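PDB 5EZ7: probable FAD-dependent oxidoreductase PA4991 from Pseudomonas aeruginosa PAO1, which binds one FAD per monomer and probably acts as an FAD-dependent oxidoreductase of the DAO family, with a physiological substrate that is still unknown. Local coordinates for residues T8-G14 against A199-S205; A71-M75 against A348-D352; L134-L138 against L239-Y243; A223-L229 against V315-A321. All blocks are in the same frame, centred on the assembly; numbering follows the deposited sequence.

Contact 1: residues T8-G14 against A199-S205; sequences TDILIVG and AQRVVLS. With FAD (flavin-adenine dinucleotide), chain B.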
# COMPACT_ATOMS: atom_id res chain seq x y z
N THR A 8 6.62 -7.73 -24.44
CA THR A 8 7.56 -7.57 -23.31
C THR A 8 7.82 -8.91 -22.65
O THR A 8 7.36 -9.95 -23.13
CB THR A 8 7.05 -6.59 -22.17
OG1 THR A 8 5.68 -6.88 -21.83
CG2 THR A 8 7.30 -5.15 -22.56
N ASP A 9 8.54 -8.86 -21.52
CA ASP A 9 8.78 -10.01 -20.70
C ASP A 9 7.68 -10.22 -19.70
O ASP A 9 7.13 -11.30 -19.68
CB ASP A 9 10.15 -9.89 -20.01
CG ASP A 9 11.32 -9.78 -21.02
OD1 ASP A 9 11.33 -10.52 -22.06
OD2 ASP A 9 12.20 -8.93 -20.78
N ILE A 10 7.42 -9.23 -18.82
CA ILE A 10 6.37 -9.36 -17.78
C ILE A 10 5.37 -8.23 -17.94
O ILE A 10 5.74 -7.06 -18.06
CB ILE A 10 6.94 -9.50 -16.34
CG1 ILE A 10 7.70 -10.84 -16.21
CG2 ILE A 10 5.84 -9.61 -15.30
CD1 ILE A 10 9.14 -10.64 -16.44
N LEU A 11 4.10 -8.62 -18.01
CA LEU A 11 2.97 -7.71 -18.10
C LEU A 11 2.27 -7.68 -16.72
O LEU A 11 1.83 -8.72 -16.27
CB LEU A 11 2.06 -8.27 -19.17
CG LEU A 11 0.70 -7.66 -19.46
CD1 LEU A 11 0.72 -6.16 -19.66
CD2 LEU A 11 0.13 -8.42 -20.68
N ILE A 12 2.25 -6.55 -16.03
CA ILE A 12 1.69 -6.41 -14.68
C ILE A 12 0.32 -5.69 -14.81
O ILE A 12 0.22 -4.73 -15.58
CB ILE A 12 2.58 -5.52 -13.77
CG1 ILE A 12 4.06 -5.82 -13.86
CG2 ILE A 12 2.18 -5.59 -12.29
CD1 ILE A 12 4.42 -7.21 -13.58
N VAL A 13 -0.72 -6.16 -14.11
CA VAL A 13 -2.03 -5.50 -14.12
C VAL A 13 -2.27 -4.98 -12.71
O VAL A 13 -2.34 -5.75 -11.73
CB VAL A 13 -3.19 -6.44 -14.55
CG1 VAL A 13 -4.54 -5.71 -14.55
CG2 VAL A 13 -2.92 -7.00 -15.94
N GLY A 14 -2.32 -3.67 -12.59
CA GLY A 14 -2.55 -3.01 -11.34
C GLY A 14 -1.35 -2.24 -10.85
O GLY A 14 -0.35 -2.84 -10.55
N ALA A 199 3.50 -11.54 -23.67
CA ALA A 199 4.43 -11.55 -22.52
C ALA A 199 4.68 -12.93 -21.98
O ALA A 199 3.82 -13.75 -22.11
CB ALA A 199 3.90 -10.69 -21.39
N GLN A 200 5.88 -13.15 -21.42
CA GLN A 200 6.33 -14.49 -21.00
C GLN A 200 5.52 -14.85 -19.80
O GLN A 200 5.23 -16.03 -19.56
CB GLN A 200 7.82 -14.58 -20.66
CG GLN A 200 8.79 -14.09 -21.72
CD GLN A 200 10.23 -14.50 -21.43
OE1 GLN A 200 10.55 -15.69 -21.37
NE2 GLN A 200 11.12 -13.51 -21.25
N ARG A 201 5.18 -13.83 -19.02
CA ARG A 201 4.25 -13.98 -17.88
C ARG A 201 3.31 -12.82 -17.74
O ARG A 201 3.61 -11.76 -18.24
CB ARG A 201 5.02 -14.10 -16.56
CG ARG A 201 5.84 -15.37 -16.46
CD ARG A 201 4.95 -16.60 -16.36
NE ARG A 201 5.71 -17.82 -16.06
CZ ARG A 201 6.23 -18.67 -16.94
NH1 ARG A 201 6.15 -18.49 -18.26
NH2 ARG A 201 6.85 -19.75 -16.47
N VAL A 202 2.23 -13.04 -17.00
CA VAL A 202 1.23 -12.01 -16.65
C VAL A 202 1.04 -12.08 -15.14
O VAL A 202 0.76 -13.17 -14.57
CB VAL A 202 -0.14 -12.22 -17.36
CG1 VAL A 202 -1.15 -11.14 -16.95
CG2 VAL A 202 0.02 -12.20 -18.87
N VAL A 203 1.24 -10.94 -14.48
CA VAL A 203 1.05 -10.81 -13.05
C VAL A 203 -0.15 -9.92 -12.72
O VAL A 203 -0.21 -8.74 -13.15
CB VAL A 203 2.27 -10.21 -12.38
CG1 VAL A 203 2.09 -10.23 -10.85
CG2 VAL A 203 3.53 -10.97 -12.78
N LEU A 204 -1.05 -10.45 -11.89
CA LEU A 204 -2.21 -9.70 -11.37
C LEU A 204 -1.95 -9.18 -9.97
O LEU A 204 -2.00 -9.95 -8.98
CB LEU A 204 -3.46 -10.55 -11.37
CG LEU A 204 -3.80 -11.26 -12.66
CD1 LEU A 204 -5.13 -11.98 -12.48
CD2 LEU A 204 -3.89 -10.28 -13.79
N SER A 205 -1.63 -7.88 -9.89
CA SER A 205 -1.45 -7.15 -8.63
C SER A 205 -2.51 -6.03 -8.55
O SER A 205 -2.21 -4.87 -8.28
CB SER A 205 -0.04 -6.58 -8.55
OG SER A 205 0.21 -5.78 -9.68
PA FAD B . -4.02 -1.52 -4.41
O1A FAD B . -3.28 -0.38 -3.79
O2A FAD B . -5.49 -1.70 -4.16
O5B FAD B . -3.75 -1.44 -5.97
C5B FAD B . -4.47 -2.20 -6.91
C4B FAD B . -4.45 -1.40 -8.20
O4B FAD B . -5.00 -2.20 -9.26
C3B FAD B . -5.28 -0.12 -8.08
O3B FAD B . -4.49 1.03 -8.40
C2B FAD B . -6.41 -0.34 -9.06
O2B FAD B . -6.89 0.84 -9.70
C1B FAD B . -5.81 -1.34 -10.04
N9A FAD B . -6.81 -2.16 -10.73
C8A FAD B . -7.89 -2.75 -10.17
N7A FAD B . -8.59 -3.41 -11.10
C5A FAD B . -7.96 -3.27 -12.27
C6A FAD B . -8.20 -3.72 -13.65
N6A FAD B . -9.27 -4.49 -13.90
N1A FAD B . -7.32 -3.37 -14.60
C2A FAD B . -6.25 -2.60 -14.32
N3A FAD B . -5.97 -2.15 -13.08
C4A FAD B . -6.79 -2.44 -12.03
N1 FAD B . -0.20 -1.66 5.20
C2 FAD B . 0.92 -1.34 5.88
O2 FAD B . 1.96 -2.03 5.71
N3 FAD B . 0.97 -0.31 6.74
C4 FAD B . -0.08 0.47 6.97
O4 FAD B . -0.01 1.43 7.76
C4X FAD B . -1.33 0.19 6.26
N5 FAD B . -2.43 0.94 6.46
C5X FAD B . -3.57 0.68 5.80
C6 FAD B . -4.68 1.49 6.02
C7 FAD B . -5.87 1.26 5.35
C7M FAD B . -7.04 2.16 5.60
C8 FAD B . -5.95 0.15 4.37
C8M FAD B . -7.22 -0.15 3.60
C9 FAD B . -4.85 -0.66 4.16
C9A FAD B . -3.65 -0.45 4.84
N10 FAD B . -2.50 -1.26 4.63
C10 FAD B . -1.32 -0.95 5.33
C1' FAD B . -2.49 -2.36 3.69
C2' FAD B . -2.09 -1.82 2.33
O2' FAD B . -2.75 -0.59 2.04
C3' FAD B . -2.34 -2.84 1.24
O3' FAD B . -1.88 -4.13 1.69
C4' FAD B . -1.61 -2.47 -0.05
O4' FAD B . -1.65 -1.06 -0.28
C5' FAD B . -2.22 -3.15 -1.26
O5' FAD B . -1.40 -2.89 -2.41
P FAD B . -1.89 -3.41 -3.83
O1P FAD B . -1.04 -2.75 -4.89
O2P FAD B . -1.96 -4.89 -3.74
O3P FAD B . -3.42 -2.92 -3.89
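Apolar side chains line most of both faces of this parallel strand pair. On one face I10 CG2 meets V203 CG2 at 3.7 Å and I12 CD1 meets V203 CB at 3.9 Å. On the other, L11 CD2 lies 4.2 Å from V202 CG2 and V13 CB 4.0 Å from L204 CD2. The ladder runs L11 N to R201 O (3.2 Å), V203 N to L11 O (2.9 Å), V13 N to V203 O (2.8 Å) and S205 N to V13 O (2.9 Å). At the polar N-terminal end D9 O accepts from Q200 N at 2.8 Å and R201 N at 3.3 Å, while Q200 NE2 donates to D9 OD1 at 3.1 Å. D9 also bonds H371, and Q200 the backbone of R367. At the other end G14 CA lies 3.3 Å from FAD O4B. Its backbone angles and S205 O disfavour a CB. Parallel strands, one leading into G14, are consistent with the GxGxxG beta-turn-alpha start of a Rossmann-type FAD-binding fold.

Contact 2: residues A71-M75 against A348-D352; sequences AIADM and ALAPD. With FAD (flavin-adenine dinucleotide), chain B.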
# COMPACT_ATOMS: atom_id res chain seq x y z
N ALA A 71 9.33 -12.68 7.46
CA ALA A 71 9.27 -11.83 6.28
C ALA A 71 8.99 -10.37 6.66
O ALA A 71 9.75 -9.48 6.30
CB ALA A 71 8.24 -12.35 5.30
N ILE A 72 7.94 -10.15 7.45
CA ILE A 72 7.62 -8.83 7.98
C ILE A 72 8.72 -8.18 8.85
O ILE A 72 8.94 -6.98 8.76
CB ILE A 72 6.26 -8.84 8.75
CG1 ILE A 72 5.76 -7.44 9.03
CG2 ILE A 72 6.37 -9.59 10.07
CD1 ILE A 72 5.32 -6.72 7.79
N ALA A 73 9.41 -8.98 9.67
CA ALA A 73 10.43 -8.47 10.63
C ALA A 73 11.60 -7.71 9.98
O ALA A 73 12.18 -6.78 10.55
CB ALA A 73 10.97 -9.62 11.47
N ASP A 74 11.92 -8.13 8.76
CA ASP A 74 12.98 -7.53 7.98
C ASP A 74 12.54 -6.32 7.12
O ASP A 74 13.37 -5.69 6.47
CB ASP A 74 13.59 -8.62 7.10
CG ASP A 74 15.00 -8.30 6.67
OD1 ASP A 74 15.85 -8.02 7.56
OD2 ASP A 74 15.28 -8.30 5.45
N MET A 75 11.25 -5.96 7.13
CA MET A 75 10.75 -4.92 6.22
C MET A 75 11.29 -3.51 6.56
O MET A 75 11.86 -2.89 5.68
CB MET A 75 9.23 -4.97 6.09
CG MET A 75 8.69 -6.12 5.23
SD MET A 75 9.35 -6.30 3.53
CE MET A 75 10.36 -7.76 3.74
N ALA A 348 3.81 -2.64 3.65
CA ALA A 348 5.09 -3.05 4.17
C ALA A 348 5.73 -4.22 3.44
O ALA A 348 6.94 -4.26 3.30
CB ALA A 348 4.94 -3.42 5.64
N LEU A 349 4.88 -5.18 3.05
CA LEU A 349 5.28 -6.47 2.47
C LEU A 349 5.34 -6.47 0.93
O LEU A 349 5.45 -7.53 0.29
CB LEU A 349 4.29 -7.55 2.98
CG LEU A 349 4.46 -8.05 4.42
CD1 LEU A 349 3.27 -8.92 4.85
CD2 LEU A 349 5.71 -8.88 4.55
N ALA A 350 5.24 -5.30 0.31
CA ALA A 350 5.36 -5.23 -1.14
C ALA A 350 6.69 -5.77 -1.63
O ALA A 350 6.72 -6.46 -2.63
CB ALA A 350 5.15 -3.83 -1.65
N PRO A 351 7.81 -5.51 -0.91
CA PRO A 351 9.06 -6.12 -1.36
C PRO A 351 9.12 -7.68 -1.25
O PRO A 351 9.92 -8.32 -1.93
CB PRO A 351 10.12 -5.47 -0.45
CG PRO A 351 9.45 -4.35 0.26
CD PRO A 351 8.00 -4.70 0.30
N ASP A 352 8.31 -8.26 -0.37
CA ASP A 352 8.20 -9.71 -0.24
C ASP A 352 7.37 -10.26 -1.40
O ASP A 352 7.64 -11.35 -1.92
CB ASP A 352 7.59 -10.10 1.14
CG ASP A 352 7.57 -11.60 1.36
OD1 ASP A 352 8.67 -12.20 1.47
OD2 ASP A 352 6.46 -12.21 1.40
PA FAD B . -4.02 -1.52 -4.41
O1A FAD B . -3.28 -0.38 -3.79
O2A FAD B . -5.49 -1.70 -4.16
O5B FAD B . -3.75 -1.44 -5.97
C5B FAD B . -4.47 -2.20 -6.91
C4B FAD B . -4.45 -1.40 -8.20
O4B FAD B . -5.00 -2.20 -9.26
C3B FAD B . -5.28 -0.12 -8.08
O3B FAD B . -4.49 1.03 -8.40
C2B FAD B . -6.41 -0.34 -9.06
O2B FAD B . -6.89 0.84 -9.70
C1B FAD B . -5.81 -1.34 -10.04
N9A FAD B . -6.81 -2.16 -10.73
C8A FAD B . -7.89 -2.75 -10.17
N7A FAD B . -8.59 -3.41 -11.10
C5A FAD B . -7.96 -3.27 -12.27
C6A FAD B . -8.20 -3.72 -13.65
N6A FAD B . -9.27 -4.49 -13.90
N1A FAD B . -7.32 -3.37 -14.60
C2A FAD B . -6.25 -2.60 -14.32
N3A FAD B . -5.97 -2.15 -13.08
C4A FAD B . -6.79 -2.44 -12.03
N1 FAD B . -0.20 -1.66 5.20
C2 FAD B . 0.92 -1.34 5.88
O2 FAD B . 1.96 -2.03 5.71
N3 FAD B . 0.97 -0.31 6.74
C4 FAD B . -0.08 0.47 6.97
O4 FAD B . -0.01 1.43 7.76
C4X FAD B . -1.33 0.19 6.26
N5 FAD B . -2.43 0.94 6.46
C5X FAD B . -3.57 0.68 5.80
C6 FAD B . -4.68 1.49 6.02
C7 FAD B . -5.87 1.26 5.35
C7M FAD B . -7.04 2.16 5.60
C8 FAD B . -5.95 0.15 4.37
C8M FAD B . -7.22 -0.15 3.60
C9 FAD B . -4.85 -0.66 4.16
C9A FAD B . -3.65 -0.45 4.84
N10 FAD B . -2.50 -1.26 4.63
C10 FAD B . -1.32 -0.95 5.33
C1' FAD B . -2.49 -2.36 3.69
C2' FAD B . -2.09 -1.82 2.33
O2' FAD B . -2.75 -0.59 2.04
C3' FAD B . -2.34 -2.84 1.24
O3' FAD B . -1.88 -4.13 1.69
C4' FAD B . -1.61 -2.47 -0.05
O4' FAD B . -1.65 -1.06 -0.28
C5' FAD B . -2.22 -3.15 -1.26
O5' FAD B . -1.40 -2.89 -2.41
P FAD B . -1.89 -3.41 -3.83
O1P FAD B . -1.04 -2.75 -4.89
O2P FAD B . -1.96 -4.89 -3.74
O3P FAD B . -3.42 -2.92 -3.89
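M75 has the largest buried area here. Its chi1 and chi2 are both m, which folds the side chain over the start of helix 350-364. This sets M75 SD 3.2 Å from A348 O and 3.8 Å from P351 CG, and M75 CG 4.1 Å from L349 CD2. I72 starts sideways, but its t, p rotamer carries CD1 across the gap. There I72 CD1 lies 3.7 Å from L349 CG and 4.0 Å from A348 CB. L349, in an m, t rotamer, likewise starts sideways and turns its end to A71, I72 and M75. A71 CB points toward the other segment and lies 3.9 Å from D352 OD1. The acidic group of D352 is held by R356 and by the backbone of A331. A348 N gives a 2.8 Å hydrogen bond to FAD O2, and its carbonyl is bonded by W79. The contact joins helices 70-73 and 75-82 to A348, the N-cap L349 and the first turn of helix 350-364, while helix 17-28 touches A350 and P351.

Contact 3: residues L134-L138 against L239-Y243; sequences LPPAL and LKPLY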
# COMPACT_ATOMS: atom_id res chain seq x y z
N LEU A 134 10.14 12.57 22.83
CA LEU A 134 8.70 12.25 22.64
C LEU A 134 8.19 12.91 21.40
O LEU A 134 8.62 14.01 21.09
CB LEU A 134 7.83 12.73 23.78
CG LEU A 134 7.99 11.96 25.09
CD1 LEU A 134 7.58 12.77 26.31
CD2 LEU A 134 7.24 10.63 25.00
N PRO A 135 7.24 12.24 20.70
CA PRO A 135 6.54 12.93 19.59
C PRO A 135 5.91 14.27 20.06
O PRO A 135 5.46 14.36 21.23
CB PRO A 135 5.46 11.94 19.16
CG PRO A 135 5.87 10.61 19.71
CD PRO A 135 6.77 10.85 20.88
N PRO A 136 5.93 15.31 19.18
CA PRO A 136 5.39 16.63 19.53
C PRO A 136 4.03 16.63 20.25
O PRO A 136 3.84 17.35 21.23
CB PRO A 136 5.29 17.31 18.16
CG PRO A 136 6.46 16.76 17.41
CD PRO A 136 6.52 15.31 17.82
N ALA A 137 3.11 15.79 19.76
CA ALA A 137 1.77 15.67 20.33
C ALA A 137 1.71 15.06 21.75
O ALA A 137 0.65 15.10 22.39
CB ALA A 137 0.88 14.87 19.37
N LEU A 138 2.81 14.46 22.22
CA LEU A 138 2.90 13.91 23.57
C LEU A 138 3.90 14.64 24.50
O LEU A 138 4.23 14.14 25.58
CB LEU A 138 3.31 12.44 23.45
CG LEU A 138 2.43 11.52 22.63
CD1 LEU A 138 3.05 10.16 22.62
CD2 LEU A 138 1.04 11.44 23.22
N LEU A 239 -3.17 20.78 15.23
CA LEU A 239 -2.65 19.44 15.39
C LEU A 239 -1.11 19.48 15.47
O LEU A 239 -0.50 20.38 14.95
CB LEU A 239 -3.11 18.51 14.29
CG LEU A 239 -4.61 18.50 14.06
CD1 LEU A 239 -4.90 17.52 12.92
CD2 LEU A 239 -5.41 18.14 15.30
N LYS A 240 -0.54 18.55 16.23
CA LYS A 240 0.89 18.39 16.33
C LYS A 240 1.20 16.98 15.82
O LYS A 240 0.38 16.06 15.97
CB LYS A 240 1.36 18.59 17.76
CG LYS A 240 1.04 19.98 18.29
CD LYS A 240 1.95 20.37 19.45
CE LYS A 240 1.65 21.75 20.03
NZ LYS A 240 0.58 21.71 21.10
N PRO A 241 2.37 16.83 15.17
CA PRO A 241 2.69 15.52 14.57
C PRO A 241 2.71 14.35 15.61
O PRO A 241 3.17 14.50 16.75
CB PRO A 241 4.06 15.72 13.94
CG PRO A 241 4.36 17.17 14.01
CD PRO A 241 3.43 17.84 14.97
N LEU A 242 2.18 13.22 15.16
CA LEU A 242 2.02 12.04 15.92
C LEU A 242 1.88 10.82 15.00
O LEU A 242 1.08 10.82 14.00
CB LEU A 242 0.75 12.18 16.72
CG LEU A 242 0.35 11.01 17.60
CD1 LEU A 242 1.48 10.59 18.58
CD2 LEU A 242 -0.90 11.44 18.31
N TYR A 243 2.64 9.78 15.34
CA TYR A 243 2.63 8.50 14.60
C TYR A 243 2.69 7.39 15.66
O TYR A 243 3.75 7.14 16.21
CB TYR A 243 3.82 8.43 13.63
CG TYR A 243 3.85 9.61 12.70
CD1 TYR A 243 4.43 10.83 13.07
CD2 TYR A 243 3.24 9.54 11.46
CE1 TYR A 243 4.42 11.91 12.20
CE2 TYR A 243 3.22 10.61 10.60
CZ TYR A 243 3.79 11.79 10.97
OH TYR A 243 3.72 12.84 10.08
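Two loops meet here, one between strands 127-129 and 146-149, the other between 224-236 and 244-246. P136, A137 and L242 have the most surface covered. P136 presents its ring to the ring of P241, with P136 CB 3.7 Å from P241 CD. A137 sits at the centre and points its methyl toward the other loop. A137 CB is 3.8 Å from L242 CB and 3.6 Å from K240 O. Its amide makes the single hydrogen bond between the segments, A137 N to P241 O at 3.3 Å. The 3-10 turn at 136-137, closed by L138 N to P135 O at 2.8 Å, presents this amide to the facing loop. L242 begins sideways, but its t, p rotamer brings CD1 within 4.2 Å of P135 CB and 4.3 Å of L138 CG. Around the contact, W302 bonds the carbonyl of A137 and W269 that of K240. L300 touches both L138 and L242. K240 CB lies 4.2 Å from P136 CB, while its amine leads away. The join therefore relies mainly on apolar contact, including the aliphatic part of K240. One backbone bond adds direction, and no charged pair links the two loops.

Contact 4: residues A223-L229 against V315-A321; sequences AMQRRPL and VDRAEPA. With FAD (flavin-adenine dinucleotide), chain B.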
# COMPACT_ATOMS: atom_id res chain seq x y z
N ALA A 223 -9.24 -17.48 -4.21
CA ALA A 223 -10.41 -16.72 -3.77
C ALA A 223 -9.93 -15.53 -2.94
O ALA A 223 -8.87 -15.59 -2.35
CB ALA A 223 -11.38 -17.58 -2.98
N MET A 224 -10.74 -14.48 -2.91
CA MET A 224 -10.39 -13.23 -2.29
C MET A 224 -11.40 -12.93 -1.21
O MET A 224 -12.57 -13.32 -1.37
CB MET A 224 -10.47 -12.12 -3.33
CG MET A 224 -9.82 -10.81 -2.88
SD MET A 224 -9.87 -9.60 -4.21
CE MET A 224 -11.59 -9.09 -4.06
N GLN A 225 -10.96 -12.24 -0.15
CA GLN A 225 -11.90 -11.68 0.83
C GLN A 225 -11.71 -10.16 0.90
O GLN A 225 -10.69 -9.64 0.49
CB GLN A 225 -11.76 -12.30 2.24
CG GLN A 225 -10.38 -12.07 2.91
CD GLN A 225 -10.29 -12.58 4.35
OE1 GLN A 225 -11.21 -13.14 4.84
NE2 GLN A 225 -9.17 -12.35 5.01
N ARG A 226 -12.72 -9.49 1.41
CA ARG A 226 -12.77 -8.03 1.54
C ARG A 226 -13.05 -7.73 3.01
O ARG A 226 -14.04 -8.16 3.53
CB ARG A 226 -13.88 -7.47 0.65
CG ARG A 226 -13.56 -7.41 -0.84
CD ARG A 226 -14.67 -6.73 -1.63
NE ARG A 226 -14.91 -7.43 -2.87
CZ ARG A 226 -14.68 -6.99 -4.10
NH1 ARG A 226 -14.23 -5.77 -4.31
NH2 ARG A 226 -14.90 -7.78 -5.14
N ARG A 227 -12.14 -7.05 3.69
CA ARG A 227 -12.35 -6.75 5.10
C ARG A 227 -12.41 -5.26 5.23
O ARG A 227 -11.39 -4.58 5.13
CB ARG A 227 -11.25 -7.31 5.95
CG ARG A 227 -11.36 -8.82 6.05
CD ARG A 227 -10.03 -9.42 6.48
NE ARG A 227 -9.69 -9.01 7.83
CZ ARG A 227 -8.54 -8.46 8.25
NH1 ARG A 227 -8.40 -8.13 9.53
NH2 ARG A 227 -7.53 -8.26 7.43
N PRO A 228 -13.63 -4.73 5.42
CA PRO A 228 -13.75 -3.27 5.39
C PRO A 228 -13.10 -2.57 6.62
O PRO A 228 -12.87 -3.19 7.66
CB PRO A 228 -15.27 -3.08 5.33
CG PRO A 228 -15.80 -4.24 6.13
CD PRO A 228 -14.88 -5.39 5.84
N LEU A 229 -12.74 -1.32 6.42
CA LEU A 229 -12.30 -0.41 7.49
C LEU A 229 -13.17 0.85 7.42
O LEU A 229 -13.63 1.22 6.34
CB LEU A 229 -10.83 -0.03 7.29
CG LEU A 229 -9.82 -1.10 7.72
CD1 LEU A 229 -8.46 -0.72 7.22
CD2 LEU A 229 -9.74 -1.28 9.23
N VAL A 315 -13.25 1.81 3.26
CA VAL A 315 -12.45 1.14 2.24
C VAL A 315 -12.24 -0.31 2.64
O VAL A 315 -12.08 -0.64 3.82
CB VAL A 315 -11.10 1.85 1.99
CG1 VAL A 315 -10.31 2.05 3.26
CG2 VAL A 315 -10.24 1.12 0.97
N ASP A 316 -12.29 -1.17 1.63
CA ASP A 316 -12.08 -2.62 1.80
C ASP A 316 -10.60 -2.97 1.67
O ASP A 316 -9.92 -2.47 0.78
CB ASP A 316 -12.79 -3.38 0.69
CG ASP A 316 -14.28 -3.37 0.85
OD1 ASP A 316 -14.77 -3.19 1.99
OD2 ASP A 316 -14.95 -3.60 -0.19
N ARG A 317 -10.10 -3.80 2.58
CA ARG A 317 -8.80 -4.45 2.39
C ARG A 317 -9.05 -5.65 1.49
O ARG A 317 -9.99 -6.39 1.73
CB ARG A 317 -8.19 -4.88 3.71
CG ARG A 317 -7.73 -3.71 4.56
CD ARG A 317 -7.55 -4.12 6.00
NE ARG A 317 -8.84 -4.34 6.62
CZ ARG A 317 -9.05 -4.54 7.93
NH1 ARG A 317 -10.29 -4.76 8.38
NH2 ARG A 317 -8.03 -4.54 8.79
N ALA A 318 -8.20 -5.83 0.49
CA ALA A 318 -8.26 -6.92 -0.47
C ALA A 318 -7.17 -7.93 -0.14
O ALA A 318 -6.00 -7.61 -0.23
CB ALA A 318 -8.09 -6.39 -1.87
N GLU A 319 -7.59 -9.13 0.25
CA GLU A 319 -6.69 -10.16 0.74
C GLU A 319 -7.03 -11.54 0.18
O GLU A 319 -8.18 -11.79 -0.23
CB GLU A 319 -6.79 -10.25 2.27
CG GLU A 319 -6.30 -9.01 2.98
CD GLU A 319 -6.63 -9.01 4.44
OE1 GLU A 319 -7.21 -10.02 4.89
OE2 GLU A 319 -6.32 -8.01 5.15
N PRO A 320 -6.05 -12.46 0.20
CA PRO A 320 -6.40 -13.84 -0.06
C PRO A 320 -7.40 -14.37 0.96
O PRO A 320 -7.32 -14.05 2.16
CB PRO A 320 -5.07 -14.57 0.07
CG PRO A 320 -4.27 -13.73 1.02
CD PRO A 320 -4.65 -12.32 0.66
N ALA A 321 -8.37 -15.14 0.46
CA ALA A 321 -9.31 -15.81 1.38
C ALA A 321 -8.53 -16.78 2.24
O ALA A 321 -7.52 -17.36 1.79
CB ALA A 321 -10.37 -16.57 0.59
PA FAD B . -4.02 -1.52 -4.41
O1A FAD B . -3.28 -0.38 -3.79
O2A FAD B . -5.49 -1.70 -4.16
O5B FAD B . -3.75 -1.44 -5.97
C5B FAD B . -4.47 -2.20 -6.91
C4B FAD B . -4.45 -1.40 -8.20
O4B FAD B . -5.00 -2.20 -9.26
C3B FAD B . -5.28 -0.12 -8.08
O3B FAD B . -4.49 1.03 -8.40
C2B FAD B . -6.41 -0.34 -9.06
O2B FAD B . -6.89 0.84 -9.70
C1B FAD B . -5.81 -1.34 -10.04
N9A FAD B . -6.81 -2.16 -10.73
C8A FAD B . -7.89 -2.75 -10.17
N7A FAD B . -8.59 -3.41 -11.10
C5A FAD B . -7.96 -3.27 -12.27
C6A FAD B . -8.20 -3.72 -13.65
N6A FAD B . -9.27 -4.49 -13.90
N1A FAD B . -7.32 -3.37 -14.60
C2A FAD B . -6.25 -2.60 -14.32
N3A FAD B . -5.97 -2.15 -13.08
C4A FAD B . -6.79 -2.44 -12.03
N1 FAD B . -0.20 -1.66 5.20
C2 FAD B . 0.92 -1.34 5.88
O2 FAD B . 1.96 -2.03 5.71
N3 FAD B . 0.97 -0.31 6.74
C4 FAD B . -0.08 0.47 6.97
O4 FAD B . -0.01 1.43 7.76
C4X FAD B . -1.33 0.19 6.26
N5 FAD B . -2.43 0.94 6.46
C5X FAD B . -3.57 0.68 5.80
C6 FAD B . -4.68 1.49 6.02
C7 FAD B . -5.87 1.26 5.35
C7M FAD B . -7.04 2.16 5.60
C8 FAD B . -5.95 0.15 4.37
C8M FAD B . -7.22 -0.15 3.60
C9 FAD B . -4.85 -0.66 4.16
C9A FAD B . -3.65 -0.45 4.84
N10 FAD B . -2.50 -1.26 4.63
C10 FAD B . -1.32 -0.95 5.33
C1' FAD B . -2.49 -2.36 3.69
C2' FAD B . -2.09 -1.82 2.33
O2' FAD B . -2.75 -0.59 2.04
C3' FAD B . -2.34 -2.84 1.24
O3' FAD B . -1.88 -4.13 1.69
C4' FAD B . -1.61 -2.47 -0.05
O4' FAD B . -1.65 -1.06 -0.28
C5' FAD B . -2.22 -3.15 -1.26
O5' FAD B . -1.40 -2.89 -2.41
P FAD B . -1.89 -3.41 -3.83
O1P FAD B . -1.04 -2.75 -4.89
O2P FAD B . -1.96 -4.89 -3.74
O3P FAD B . -3.42 -2.92 -3.89
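The main-chain groups of this antiparallel pair are mostly matched across the strands. A321 N donates to A223 O at 2.9 Å. Q225 N reaches E319 O at 2.8 Å, and E319 N returns to Q225 O at 3.2 Å. R227 N bonds R317 O at 3.0 Å. L229 N bonds V315 O at 2.8 Å, and V315 N returns to L229 O at 3.2 Å. R227 O takes R317 N and R317 NE, both at 3.0 Å, and a weak bond from R317 NH1 at 3.4 Å. R317 NH1 also gives P228 O a weak bond at 3.1 Å. Q225 NE2 donates to E319 OE1 at 3.0 Å. R227 NH2 forms a salt bridge with E319 OE2 at 2.6 Å, though its hydrogen bonds to OE2 and OE1 are weak. The R227 guanidinium stacks on that of R317, centres 4.0 Å apart and planes at 24°. E277 pairs with R317, E211 with R226, and Q45 accepts from A318 N. L229, V315 and R317 line the FAD pocket beside the methyl-bearing ring, with L229 CD1 3.6 Å from FAD C7M. Strand 309-320 lies at one edge of its sheet, beside 224-236, and W343 of strand 339-343 touches M224 and P320.

How the contacts relate
Contacts 1 and 2 are buried, whereas contacts 3 and 4 are partly exposed. Contacts 1, 2 and 4 all touch FAD, at its adenosine part, at O2 of the flavin and at the methyl end of the flavin respectively. Contact 3 does not, and its centre is about 42 Å from that of contact 1. Contacts 3 and 4 share a sheet, whose strand 224-236 leads to the 239-243 loop, but their centres lie about 31 Å apart. Chemistry follows place. Contact 1 is a parallel backbone ladder with mostly apolar faces and a polar end. Contact 4 is antiparallel and rich in charged side chains. Contacts 2 and 3 rely on side-chain packing, with one backbone bond in contact 3.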